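PDB 6MZO: inactive Zymogen C11 Protease from Parabacteroides distasonis, which is an inactive precursor form of a clostripain-like cysteine protease and, once activated, probably cleaves peptide bonds in proteins. Local coordinates for residues A11-L16 against A106-L111; I96-Q101 against S151-D156; S184-L189 against A224-V229; P309-A314 against L323-Y328. One frame throughout, in Å; residues are numbered along the deposited sequence.

Interaction 1: A11-L16 against A106-L111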
loop_
_atom_site.group_PDB
_atom_site.type_symbol
_atom_site.label_atom_id
_atom_site.label_comp_id
_atom_site.label_asym_id
_atom_site.label_seq_id
_atom_site.Cartn_x
_atom_site.Cartn_y
_atom_site.Cartn_z
ATOM N N ALA A 11 -2.333 6.283 -25.665
ATOM C CA ALA A 11 -2.784 5.611 -24.454
ATOM C C ALA A 11 -2.901 6.569 -23.266
ATOM O O ALA A 11 -1.947 7.264 -22.933
ATOM C CB ALA A 11 -1.829 4.499 -24.102
ATOM N N PRO A 12 -4.076 6.597 -22.616
ATOM C CA PRO A 12 -4.268 7.542 -21.547
ATOM C C PRO A 12 -3.398 7.119 -20.359
ATOM O O PRO A 12 -2.993 7.969 -19.559
ATOM C CB PRO A 12 -5.772 7.397 -21.214
ATOM C CG PRO A 12 -6.366 7.167 -22.639
ATOM C CD PRO A 12 -5.369 6.131 -23.178
ATOM N N ARG A 13 -3.148 5.809 -20.238
ATOM C CA ARG A 13 -2.320 5.349 -19.116
ATOM C C ARG A 13 -1.654 4.010 -19.470
ATOM O O ARG A 13 -2.259 3.162 -20.164
ATOM C CB ARG A 13 -3.135 5.182 -17.830
ATOM C CG ARG A 13 -2.266 4.811 -16.576
ATOM C CD ARG A 13 -3.013 5.100 -15.229
ATOM N NE ARG A 13 -3.381 6.498 -15.234
ATOM C CZ ARG A 13 -4.608 6.969 -15.539
ATOM N NH1 ARG A 13 -5.654 6.153 -15.613
ATOM N NH2 ARG A 13 -4.737 8.276 -15.779
ATOM N N THR A 14 -0.423 3.809 -18.993
ATOM C CA THR A 14 0.143 2.481 -18.939
ATOM C C THR A 14 0.239 2.050 -17.480
ATOM O O THR A 14 0.730 2.815 -16.686
ATOM C CB THR A 14 1.569 2.460 -19.555
ATOM O OG1 THR A 14 1.461 2.572 -20.975
ATOM C CG2 THR A 14 2.336 1.229 -19.227
ATOM N N VAL A 15 -0.353 0.924 -17.145
ATOM C CA VAL A 15 -0.264 0.400 -15.755
ATOM C C VAL A 15 0.568 -0.897 -15.730
ATOM O O VAL A 15 0.407 -1.803 -16.557
ATOM C CB VAL A 15 -1.689 0.101 -15.238
ATOM C CG1 VAL A 15 -1.622 -0.569 -13.816
ATOM C CG2 VAL A 15 -2.542 1.396 -15.131
ATOM N N LEU A 16 1.488 -0.960 -14.760
ATOM C CA LEU A 16 2.293 -2.135 -14.446
ATOM C C LEU A 16 1.762 -2.712 -13.131
ATOM O O LEU A 16 1.636 -1.978 -12.144
ATOM C CB LEU A 16 3.794 -1.759 -14.279
ATOM C CG LEU A 16 4.617 -2.895 -13.615
ATOM C CD1 LEU A 16 4.677 -4.077 -14.603
ATOM C CD2 LEU A 16 6.020 -2.293 -13.317
ATOM N N ALA A 106 2.890 6.496 -22.424
ATOM C CA ALA A 106 1.452 6.857 -22.295
ATOM C C ALA A 106 1.365 8.249 -21.729
ATOM O O ALA A 106 2.382 8.800 -21.329
ATOM C CB ALA A 106 0.679 5.848 -21.435
ATOM N N ASP A 107 0.155 8.800 -21.683
ATOM C CA ASP A 107 -0.076 10.139 -21.151
ATOM C C ASP A 107 0.222 10.169 -19.660
ATOM O O ASP A 107 0.412 11.231 -19.064
ATOM C CB ASP A 107 -1.523 10.570 -21.393
ATOM C CG ASP A 107 -1.825 10.829 -22.887
ATOM O OD1 ASP A 107 -0.875 11.037 -23.640
ATOM O OD2 ASP A 107 -3.018 10.796 -23.271
ATOM N N SER A 108 0.195 8.982 -19.056
ATOM C CA SER A 108 0.393 8.850 -17.578
ATOM C C SER A 108 0.690 7.371 -17.239
ATOM O O SER A 108 0.547 6.465 -18.071
ATOM C CB SER A 108 -0.834 9.365 -16.801
ATOM O OG SER A 108 -1.923 8.432 -16.994
ATOM N N TYR A 109 1.067 7.122 -15.973
ATOM C CA TYR A 109 1.406 5.748 -15.546
ATOM C C TYR A 109 0.730 5.412 -14.211
ATOM O O TYR A 109 0.474 6.319 -13.394
ATOM C CB TYR A 109 2.915 5.568 -15.342
ATOM C CG TYR A 109 3.575 5.909 -16.666
ATOM C CD1 TYR A 109 3.577 4.986 -17.638
ATOM C CD2 TYR A 109 4.062 7.158 -16.882
ATOM C CE1 TYR A 109 4.117 5.247 -18.942
ATOM C CE2 TYR A 109 4.579 7.470 -18.186
ATOM C CZ TYR A 109 4.617 6.498 -19.151
ATOM O OH TYR A 109 5.142 6.807 -20.408
ATOM N N GLY A 110 0.470 4.122 -14.008
ATOM C CA GLY A 110 0.082 3.707 -12.647
ATOM C C GLY A 110 0.837 2.454 -12.261
ATOM O O GLY A 110 1.287 1.676 -13.125
ATOM N N LEU A 111 0.939 2.213 -10.926
ATOM C CA LEU A 111 1.731 1.112 -10.442
ATOM C C LEU A 111 0.893 0.343 -9.392
ATOM O O LEU A 111 0.365 1.025 -8.516
ATOM C CB LEU A 111 3.064 1.643 -9.821
ATOM C CG LEU A 111 3.939 0.485 -9.328
ATOM C CD1 LEU A 111 4.497 -0.481 -10.399
ATOM C CD2 LEU A 111 5.131 1.211 -8.582
#
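Ser108 and Arg13 meet just before two neighbouring parallel strands begin. The Ser108 hydroxyl takes up the crowded position between backbone N and carbonyl carbon (chi1 71°), and from there OG donates to Pro12 O at 2.8 Å, lying in the plane of that carbonyl. Arg13 NH2 adds a weak bond to the same Ser108 OG, 3.1 Å long and strongly bent. One residue earlier, Asp107 N binds Ala11 O at 2.9 Å, almost straight along the C=O axis. Beside it, Ala106 CB wedges against the backbone, 3.3 Å from Ala11 O.

Beyond this entry the parallel ladder takes over: Thr14 N to Ser108 O, Gly110 N to Thr14 O, and Leu16 N to Gly110 O. Gly110 sits in a tight spot, since a CB there would lie 3.5 Å from Val15 CG2. On the other face of the pair, the Tyr109 ring lies with CD1 3.8 Å from Thr14 CB, and its OH accepts from Ala106 N, a bond that ties the end of the ring back to the loop before the strand. Leu16 and Leu111 run side by side there, CD2 of the first 3.8 Å from CD1 of the second.

Further out, the Arg13 guanidinium is gripped by Met202 O, Lys204 O and Lys205 O and by a salt bridge to Asp156, while Thr14 OG1 bonds Tyr104 O and Asn49 ND2. Strand 49-54 flanks 14-19, strand 155-162 flanks 109-115, and helix 90-103 covers the face carrying Thr14, Leu16 and Tyr109.

Interaction 2: I96-Q101 against S151-D156; sequences IIDKVQ and SKYHFD
Ile97 lays its CG2 methyl over one face of the Tyr153 ring, 3.6 Å from the ring centroid and 22° off the normal, a CH-pi contact offset toward the rim. The methyl stands anti to the backbone N of its residue, and its closest ring atom is Tyr153 CE1 at 3.4 Å. On the opposite face, Lys152 CG sits over the centre of the ring, so the aromatic plate is clamped between two aliphatic groups.

The polar end of the ring is tied as well. Tyr153 OH donates to Asp98 OD1 at 2.8 Å, approaching from above the carboxylate plane, and the two side chains cross at about a right angle. Gln101 stretches out beyond CG to bring its amide near the ring, with OE1 3.6 Å from Tyr153 CE1 and the amide plane turned 79° from the ring plane. Its NE2 donates to a water that also accepts from His154 N, which carries the grip from the helix to the backbone just past Tyr153. Deeper in, Ile97 CD1 meets Phe155 CZ tip to tip at 4.1 Å, at the edge of that ring.

An alanine in place of Tyr153 would probably open a gap between Ile97 CG2 and Lys152 CG and leave Asp98 OD1 without its hydroxyl partner.

Phe155 in turn touches Tyr109 and Leu111, while Ile97 rests on Leu16. Helix 90-103 is thus pinned to the turn that ends the crossover from strand 109-115 through helix 143-150 to strand 155-162, a beta-alpha-beta connection of the alpha/beta fold of clan CD peptidases.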
loop_
_atom_site.group_PDB
_atom_site.type_symbol
_atom_site.label_atom_id
_atom_site.label_comp_id
_atom_site.label_asym_id
_atom_site.label_seq_id
_atom_site.Cartn_x
_atom_site.Cartn_y
_atom_site.Cartn_z
ATOM N N ILE A 96 12.216 -3.077 -14.540
ATOM C CA ILE A 96 10.969 -3.430 -15.184
ATOM C C ILE A 96 10.156 -2.169 -15.504
ATOM O O ILE A 96 9.608 -2.044 -16.601
ATOM C CB ILE A 96 10.124 -4.369 -14.290
ATOM C CG1 ILE A 96 10.871 -5.704 -14.042
ATOM C CG2 ILE A 96 8.752 -4.604 -14.918
ATOM C CD1 ILE A 96 11.291 -6.511 -15.337
ATOM N N ILE A 97 10.091 -1.233 -14.546
ATOM C CA ILE A 97 9.345 0.016 -14.811
ATOM C C ILE A 97 9.994 0.726 -16.010
ATOM O O ILE A 97 9.290 1.249 -16.920
ATOM C CB ILE A 97 9.345 0.938 -13.569
ATOM C CG1 ILE A 97 8.469 0.371 -12.501
ATOM C CG2 ILE A 97 8.833 2.339 -13.963
ATOM C CD1 ILE A 97 8.737 1.034 -11.171
ATOM N N ASP A 98 11.336 0.790 -16.045
ATOM C CA ASP A 98 11.972 1.458 -17.155
ATOM C C ASP A 98 11.606 0.811 -18.466
ATOM O O ASP A 98 11.366 1.513 -19.477
ATOM C CB ASP A 98 13.517 1.452 -17.007
ATOM C CG ASP A 98 13.987 2.354 -15.899
ATOM O OD1 ASP A 98 13.243 3.240 -15.467
ATOM O OD2 ASP A 98 15.135 2.182 -15.443
ATOM N N LYS A 99 11.629 -0.524 -18.476
ATOM C CA LYS A 99 11.303 -1.225 -19.723
ATOM C C LYS A 99 9.853 -0.939 -20.161
ATOM O O LYS A 99 9.569 -0.665 -21.338
ATOM C CB LYS A 99 11.552 -2.735 -19.571
ATOM C CG LYS A 99 11.024 -3.519 -20.747
ATOM C CD LYS A 99 11.514 -4.953 -20.803
ATOM C CE LYS A 99 11.148 -5.596 -22.174
ATOM N NZ LYS A 99 12.064 -5.092 -23.226
ATOM N N VAL A 100 8.936 -0.993 -19.201
ATOM C CA VAL A 100 7.554 -0.750 -19.550
ATOM C C VAL A 100 7.345 0.672 -20.082
ATOM O O VAL A 100 6.590 0.865 -21.015
ATOM C CB VAL A 100 6.704 -1.025 -18.306
ATOM C CG1 VAL A 100 5.296 -0.461 -18.451
ATOM C CG2 VAL A 100 6.718 -2.538 -18.031
ATOM N N GLN A 101 7.984 1.672 -19.462
ATOM C CA GLN A 101 7.797 3.066 -19.878
ATOM C C GLN A 101 8.406 3.275 -21.249
ATOM O O GLN A 101 7.853 4.021 -22.090
ATOM C CB GLN A 101 8.404 4.032 -18.862
ATOM C CG GLN A 101 7.607 4.124 -17.582
ATOM C CD GLN A 101 8.096 5.206 -16.627
ATOM O OE1 GLN A 101 9.290 5.469 -16.564
ATOM N NE2 GLN A 101 7.164 5.835 -15.895
ATOM N N SER A 151 11.457 7.292 -6.400
ATOM C CA SER A 151 11.401 8.753 -6.386
ATOM C C SER A 151 11.674 9.392 -7.768
ATOM O O SER A 151 11.234 10.519 -7.991
ATOM C CB SER A 151 12.372 9.335 -5.346
ATOM O OG SER A 151 13.696 9.163 -5.805
ATOM N N LYS A 152 12.337 8.679 -8.694
ATOM C CA LYS A 152 12.592 9.175 -10.048
ATOM C C LYS A 152 11.405 9.102 -11.019
ATOM O O LYS A 152 11.522 9.496 -12.200
ATOM C CB LYS A 152 13.750 8.392 -10.675
ATOM C CG LYS A 152 13.480 6.862 -10.820
ATOM C CD LYS A 152 14.752 6.105 -11.340
ATOM C CE LYS A 152 14.938 4.751 -10.610
ATOM N NZ LYS A 152 15.510 4.881 -9.205
ATOM N N TYR A 153 10.302 8.524 -10.565
ATOM C CA TYR A 153 9.098 8.415 -11.397
ATOM C C TYR A 153 7.983 9.333 -10.987
ATOM O O TYR A 153 7.996 9.913 -9.916
ATOM C CB TYR A 153 8.531 6.993 -11.370
ATOM C CG TYR A 153 9.561 5.976 -11.765
ATOM C CD1 TYR A 153 10.019 5.908 -13.070
ATOM C CD2 TYR A 153 10.031 5.055 -10.839
ATOM C CE1 TYR A 153 10.978 4.983 -13.448
ATOM C CE2 TYR A 153 10.983 4.120 -11.201
ATOM C CZ TYR A 153 11.449 4.084 -12.504
ATOM O OH TYR A 153 12.400 3.146 -12.842
ATOM N N HIS A 154 6.965 9.445 -11.853
ATOM C CA HIS A 154 5.756 10.027 -11.352
ATOM C C HIS A 154 4.556 9.219 -11.783
ATOM O O HIS A 154 4.237 9.123 -12.981
ATOM C CB HIS A 154 5.531 11.464 -11.796
ATOM C CG HIS A 154 4.461 12.115 -10.981
ATOM N ND1 HIS A 154 4.714 12.662 -9.737
ATOM C CD2 HIS A 154 3.122 12.183 -11.160
ATOM C CE1 HIS A 154 3.577 13.094 -9.214
ATOM N NE2 HIS A 154 2.604 12.832 -10.069
ATOM N N PHE A 155 3.887 8.655 -10.790
ATOM C CA PHE A 155 2.722 7.860 -11.102
ATOM C C PHE A 155 1.460 8.587 -10.748
ATOM O O PHE A 155 1.438 9.334 -9.791
ATOM C CB PHE A 155 2.743 6.561 -10.255
ATOM C CG PHE A 155 3.905 5.697 -10.582
ATOM C CD1 PHE A 155 3.882 4.947 -11.731
ATOM C CD2 PHE A 155 5.008 5.650 -9.741
ATOM C CE1 PHE A 155 4.980 4.128 -12.105
ATOM C CE2 PHE A 155 6.076 4.847 -10.088
ATOM C CZ PHE A 155 6.066 4.092 -11.274
ATOM N N ASP A 156 0.400 8.356 -11.493
ATOM C CA ASP A 156 -0.894 8.944 -11.051
ATOM C C ASP A 156 -1.349 8.273 -9.774
ATOM O O ASP A 156 -2.021 8.933 -8.933
ATOM C CB ASP A 156 -1.965 8.756 -12.141
ATOM C CG ASP A 156 -1.775 9.712 -13.313
ATOM O OD1 ASP A 156 -0.759 10.420 -13.404
ATOM O OD2 ASP A 156 -2.668 9.808 -14.170
HETATM O O HOH W 1 7.347 8.575 -14.622
#

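Interaction 3: S184-L189 against A224-V229; sequences SPTEIL and AGTISV
Three hydroxyls converge in a buried cluster: Thr226 OG1 stands 2.7 Å from Ser184 OG and 2.7 Å from Thr186 OG1, joining both ends of a short turn to one strand residue. The turn itself is an ST turn, in which Ser184 OG accepts from Thr186 N at 2.9 Å with a bond angle of 151°. With OG anti to its own backbone N (chi1 175°), Ser184 places this oxygen within reach of both the Thr186 N-H and Thr226 OG1.

Pro185, between the two hydroxyl residues, packs its ring obliquely against the same threonine. Its CD comes within 3.3 Å of Thr226 OG1, so this oxygen is tightly enclosed. Thr186 and Thr226 cross at about a right angle, with Thr226 CG2 3.6 Å from Thr186 OG1. A water completes the link to the backbone, donating to Glu187 O and accepting from Thr226 N at 3.0 Å.

Glu187 turns away, and its carboxylate binds Ala314 N. Ser228 OG, near Pro185 CD, is bonded to Gly330 O and Ser166 OG. Ile227 points to the other side of its strand and packs on Ala213 and Phe216 of helix 209-220.

The ST turn thus secures the loop leaving strand 178-183 to the antiparallel strand 226-231 that follows it in the central sheet, at the C-terminal ends of the parallel strands, where clan CD peptidases carry their active site.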
loop_
_atom_site.group_PDB
_atom_site.type_symbol
_atom_site.label_atom_id
_atom_site.label_comp_id
_atom_site.label_asym_id
_atom_site.label_seq_id
_atom_site.Cartn_x
_atom_site.Cartn_y
_atom_site.Cartn_z
ATOM N N SER A 184 -4.302 -0.446 2.426
ATOM C CA SER A 184 -5.044 -0.795 3.662
ATOM C C SER A 184 -4.216 -0.470 4.845
ATOM O O SER A 184 -3.006 -0.768 4.875
ATOM C CB SER A 184 -5.400 -2.287 3.685
ATOM O OG SER A 184 -6.021 -2.678 4.936
ATOM N N PRO A 185 -4.826 0.109 5.883
ATOM C CA PRO A 185 -4.096 0.233 7.167
ATOM C C PRO A 185 -3.981 -1.050 7.910
ATOM O O PRO A 185 -3.242 -1.061 8.895
ATOM C CB PRO A 185 -4.896 1.244 7.969
ATOM C CG PRO A 185 -6.326 1.166 7.351
ATOM C CD PRO A 185 -6.143 0.823 5.878
ATOM N N THR A 186 -4.696 -2.083 7.501
ATOM C CA THR A 186 -4.643 -3.377 8.216
ATOM C C THR A 186 -4.161 -4.448 7.273
ATOM O O THR A 186 -3.445 -4.071 6.308
ATOM C CB THR A 186 -6.000 -3.767 8.899
ATOM O OG1 THR A 186 -7.042 -3.975 7.919
ATOM C CG2 THR A 186 -6.345 -2.635 9.828
ATOM N N GLU A 187 -4.471 -5.727 7.497
ATOM C CA GLU A 187 -4.008 -6.789 6.586
ATOM C C GLU A 187 -4.976 -6.924 5.431
ATOM O O GLU A 187 -6.174 -6.657 5.550
ATOM C CB GLU A 187 -3.832 -8.117 7.338
ATOM C CG GLU A 187 -2.702 -8.015 8.294
ATOM C CD GLU A 187 -2.278 -9.352 8.913
ATOM O OE1 GLU A 187 -2.698 -10.424 8.441
ATOM O OE2 GLU A 187 -1.499 -9.280 9.858
ATOM N N ILE A 188 -4.414 -7.270 4.261
ATOM C CA ILE A 188 -5.200 -7.728 3.164
ATOM C C ILE A 188 -4.733 -9.130 2.974
ATOM O O ILE A 188 -3.529 -9.376 2.792
ATOM C CB ILE A 188 -4.926 -7.001 1.900
ATOM C CG1 ILE A 188 -5.140 -5.518 2.104
ATOM C CG2 ILE A 188 -5.809 -7.555 0.805
ATOM C CD1 ILE A 188 -4.786 -4.655 0.838
ATOM N N LEU A 189 -5.655 -10.050 3.056
ATOM C CA LEU A 189 -5.186 -11.415 2.953
ATOM C C LEU A 189 -5.678 -11.994 1.628
ATOM O O LEU A 189 -5.969 -11.250 0.652
ATOM C CB LEU A 189 -5.625 -12.244 4.183
ATOM C CG LEU A 189 -5.114 -11.782 5.571
ATOM C CD1 LEU A 189 -5.604 -12.703 6.689
ATOM C CD2 LEU A 189 -3.589 -11.623 5.643
ATOM N N ALA A 224 -14.424 -8.873 5.876
ATOM C CA ALA A 224 -13.637 -7.919 6.612
ATOM C C ALA A 224 -12.584 -7.287 5.709
ATOM O O ALA A 224 -12.010 -7.964 4.850
ATOM C CB ALA A 224 -12.952 -8.563 7.776
ATOM N N GLY A 225 -12.404 -5.990 5.855
ATOM C CA GLY A 225 -11.391 -5.293 5.079
ATOM C C GLY A 225 -11.425 -3.808 5.404
ATOM O O GLY A 225 -12.475 -3.289 5.790
ATOM N N THR A 226 -10.279 -3.149 5.257
ATOM C CA THR A 226 -10.152 -1.717 5.483
ATOM C C THR A 226 -9.440 -1.140 4.299
ATOM O O THR A 226 -8.478 -1.796 3.806
ATOM C CB THR A 226 -9.360 -1.367 6.772
ATOM O OG1 THR A 226 -7.985 -1.808 6.630
ATOM C CG2 THR A 226 -10.020 -1.995 8.039
ATOM N N ILE A 227 -9.849 0.057 3.831
ATOM C CA ILE A 227 -9.193 0.658 2.653
ATOM C C ILE A 227 -9.143 2.168 2.866
ATOM O O ILE A 227 -9.967 2.749 3.609
ATOM C CB ILE A 227 -9.972 0.288 1.350
ATOM C CG1 ILE A 227 -9.152 0.624 0.081
ATOM C CG2 ILE A 227 -11.377 0.884 1.406
ATOM C CD1 ILE A 227 -8.027 -0.367 0.014
ATOM N N SER A 228 -8.133 2.799 2.294
ATOM C CA SER A 228 -8.065 4.260 2.229
ATOM C C SER A 228 -7.270 4.741 1.074
ATOM O O SER A 228 -6.488 3.972 0.456
ATOM C CB SER A 228 -7.470 4.839 3.506
ATOM O OG SER A 228 -6.183 4.295 3.767
ATOM N N VAL A 229 -7.564 5.986 0.729
ATOM C CA VAL A 229 -6.893 6.637 -0.380
ATOM C C VAL A 229 -6.319 7.977 0.076
ATOM O O VAL A 229 -7.080 8.823 0.616
ATOM C CB VAL A 229 -7.884 6.953 -1.508
ATOM C CG1 VAL A 229 -7.139 7.614 -2.663
ATOM C CG2 VAL A 229 -8.523 5.720 -2.047
HETATM O O HOH W 2 -8.058 -4.941 4.362
#

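Interaction 4: P309-A314 against L323-Y328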
loop_
_atom_site.group_PDB
_atom_site.type_symbol
_atom_site.label_atom_id
_atom_site.label_comp_id
_atom_site.label_asym_id
_atom_site.label_seq_id
_atom_site.Cartn_x
_atom_site.Cartn_y
_atom_site.Cartn_z
ATOM N N PRO A 309 -17.020 -3.844 10.100
ATOM C CA PRO A 309 -17.014 -3.821 11.569
ATOM C C PRO A 309 -15.754 -4.436 12.194
ATOM O O PRO A 309 -15.274 -3.904 13.201
ATOM C CB PRO A 309 -18.262 -4.626 11.922
ATOM C CG PRO A 309 -19.131 -4.500 10.765
ATOM C CD PRO A 309 -18.190 -4.571 9.590
ATOM N N LYS A 310 -15.159 -5.445 11.550
ATOM C CA LYS A 310 -13.897 -6.020 12.020
ATOM C C LYS A 310 -12.833 -6.024 10.970
ATOM O O LYS A 310 -13.155 -5.883 9.782
ATOM C CB LYS A 310 -14.131 -7.449 12.461
ATOM C CG LYS A 310 -15.173 -7.490 13.654
ATOM C CD LYS A 310 -15.265 -8.804 14.452
ATOM C CE LYS A 310 -16.469 -8.782 15.457
ATOM N NZ LYS A 310 -16.388 -7.591 16.379
ATOM N N ALA A 311 -11.598 -6.200 11.439
ATOM C CA ALA A 311 -10.420 -6.354 10.587
ATOM C C ALA A 311 -9.947 -7.787 10.750
ATOM O O ALA A 311 -10.020 -8.370 11.864
ATOM C CB ALA A 311 -9.308 -5.352 10.974
ATOM N N VAL A 312 -9.440 -8.355 9.652
ATOM C CA VAL A 312 -8.963 -9.724 9.671
ATOM C C VAL A 312 -7.423 -9.828 9.698
ATOM O O VAL A 312 -6.705 -9.017 9.104
ATOM C CB VAL A 312 -9.506 -10.516 8.472
ATOM C CG1 VAL A 312 -8.940 -9.984 7.165
ATOM C CG2 VAL A 312 -9.257 -12.001 8.715
ATOM N N TYR A 313 -6.914 -10.805 10.451
ATOM C CA TYR A 313 -5.465 -10.989 10.617
ATOM C C TYR A 313 -5.072 -12.440 10.411
ATOM O O TYR A 313 -5.831 -13.367 10.754
ATOM C CB TYR A 313 -4.980 -10.530 12.015
ATOM C CG TYR A 313 -5.285 -9.067 12.213
ATOM C CD1 TYR A 313 -4.390 -8.102 11.765
ATOM C CD2 TYR A 313 -6.505 -8.658 12.785
ATOM C CE1 TYR A 313 -4.651 -6.750 11.904
ATOM C CE2 TYR A 313 -6.804 -7.291 12.900
ATOM C CZ TYR A 313 -5.881 -6.353 12.446
ATOM O OH TYR A 313 -6.182 -4.998 12.585
ATOM N N ALA A 314 -3.853 -12.651 9.920
ATOM C CA ALA A 314 -3.366 -14.026 9.716
ATOM C C ALA A 314 -3.052 -14.735 11.032
ATOM O O ALA A 314 -3.245 -15.953 11.173
ATOM C CB ALA A 314 -2.147 -14.022 8.839
ATOM N N LEU A 323 -10.620 -8.796 14.675
ATOM C CA LEU A 323 -10.605 -7.830 15.751
ATOM C C LEU A 323 -11.503 -6.662 15.366
ATOM O O LEU A 323 -11.533 -6.244 14.230
ATOM C CB LEU A 323 -9.148 -7.333 16.013
ATOM C CG LEU A 323 -8.146 -8.392 16.470
ATOM C CD1 LEU A 323 -6.749 -7.752 16.598
ATOM C CD2 LEU A 323 -8.524 -9.015 17.795
ATOM N N PRO A 324 -12.197 -6.074 16.324
ATOM C CA PRO A 324 -13.122 -4.943 16.159
ATOM C C PRO A 324 -12.412 -3.657 15.741
ATOM O O PRO A 324 -11.359 -3.322 16.272
ATOM C CB PRO A 324 -13.767 -4.825 17.558
ATOM C CG PRO A 324 -12.638 -5.276 18.458
ATOM C CD PRO A 324 -12.160 -6.511 17.735
ATOM N N VAL A 325 -12.960 -3.000 14.714
ATOM C CA VAL A 325 -12.501 -1.670 14.302
ATOM C C VAL A 325 -13.474 -0.715 14.909
ATOM O O VAL A 325 -14.553 -0.490 14.358
ATOM C CB VAL A 325 -12.474 -1.522 12.790
ATOM C CG1 VAL A 325 -12.079 -0.077 12.410
ATOM C CG2 VAL A 325 -11.421 -2.480 12.240
ATOM N N ASN A 326 -13.112 -0.217 16.101
ATOM C CA ASN A 326 -13.981 0.702 16.820
ATOM C C ASN A 326 -13.668 2.165 16.494
ATOM O O ASN A 326 -14.547 3.004 16.620
ATOM C CB ASN A 326 -13.886 0.491 18.342
ATOM C CG ASN A 326 -14.316 -0.909 18.788
ATOM O OD1 ASN A 326 -13.648 -1.538 19.617
ATOM N ND2 ASN A 326 -15.417 -1.409 18.233
ATOM N N LYS A 327 -12.433 2.467 16.069
ATOM C CA LYS A 327 -11.999 3.821 15.661
ATOM C C LYS A 327 -11.291 3.652 14.353
ATOM O O LYS A 327 -10.457 2.761 14.248
ATOM C CB LYS A 327 -11.050 4.480 16.664
ATOM C CG LYS A 327 -11.829 4.781 18.019
ATOM C CD LYS A 327 -10.903 5.375 19.021
ATOM C CE LYS A 327 -11.678 5.661 20.329
ATOM N NZ LYS A 327 -10.726 6.129 21.386
ATOM N N TYR A 328 -11.602 4.478 13.358
ATOM C CA TYR A 328 -10.977 4.208 12.047
ATOM C C TYR A 328 -10.684 5.508 11.353
ATOM O O TYR A 328 -11.641 6.171 10.834
ATOM C CB TYR A 328 -11.928 3.335 11.201
ATOM C CG TYR A 328 -11.322 3.010 9.867
ATOM C CD1 TYR A 328 -10.227 2.215 9.816
ATOM C CD2 TYR A 328 -11.866 3.510 8.653
ATOM C CE1 TYR A 328 -9.582 1.919 8.607
ATOM C CE2 TYR A 328 -11.240 3.201 7.418
ATOM C CZ TYR A 328 -10.115 2.411 7.428
ATOM O OH TYR A 328 -9.453 2.121 6.267
#
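Tyr313 and Leu323 both hold CG anti to the carbonyl carbon, chi1 -60° and -63°, and these torsions start the two side chains toward their meeting on one face of a beta hairpin. They cross at about a right angle: the ring brings its CE2 to within 3.7 Å of Leu323 CD1, while CD2 and CE2 also lie near Leu323 CG.

The hairpin is made by strands 310-313 and 321-324. Ala311 and Leu323 form an antiparallel hydrogen-bonded pair, closed by Ala311 N to Leu323 O at 2.8 Å and Leu323 N to Ala311 O at 2.9 Å, both bonds nearly straight. Lys310 and Pro324 come next as a non-hydrogen-bonded pair with diverging side chains, a place in the ladder where the missing N-H of proline costs no bond across it. Val325 N then donates to Pro309 O at 2.9 Å, extending the pairing past the end of the second strand.

Tyr313 has a second hold outside the hairpin, for its OH bonds Met265 O, and the ring also touches Thr186 and Tyr164. An alanine at Tyr313 would probably leave Leu323 CD1 beside a gap and Met265 O without its hydroxyl partner. Gln263 grips the outgoing chain, bonding Pro324 O through NE2 and the amides of Asn326 and Lys327 through OE1.

The hairpin face that carries Tyr313 continues with Ala311 and Val325. There the valine methyl CG2, anti to its carbonyl carbon, rests 3.8 Å from Ala311 CB.

Overall arrangement
The four contacts form two touching pairs. Interactions 1 and 2, centres about 9 Å apart, alternate along the chain; strands 109-115 and 155-162 are neighbours in the central sheet, and Tyr109 O probably bonds Asp156 N. Interactions 3 and 4 follow in series, again with centres about 9 Å apart, joined by a probable bond from Tyr328 OH to Ile227 O. Interaction 3 reaches the same sheet, whereas 309-314 with 323-328 belongs to a separate hairpin. Interactions 1 and 2 lie where strands 14-19, 109-115 and 155-162 begin; their centres are each about 25 Å from that of interaction 3, past the C-terminal end of strand 178-183, and about 34 Å from that of interaction 4, across the chain's centre.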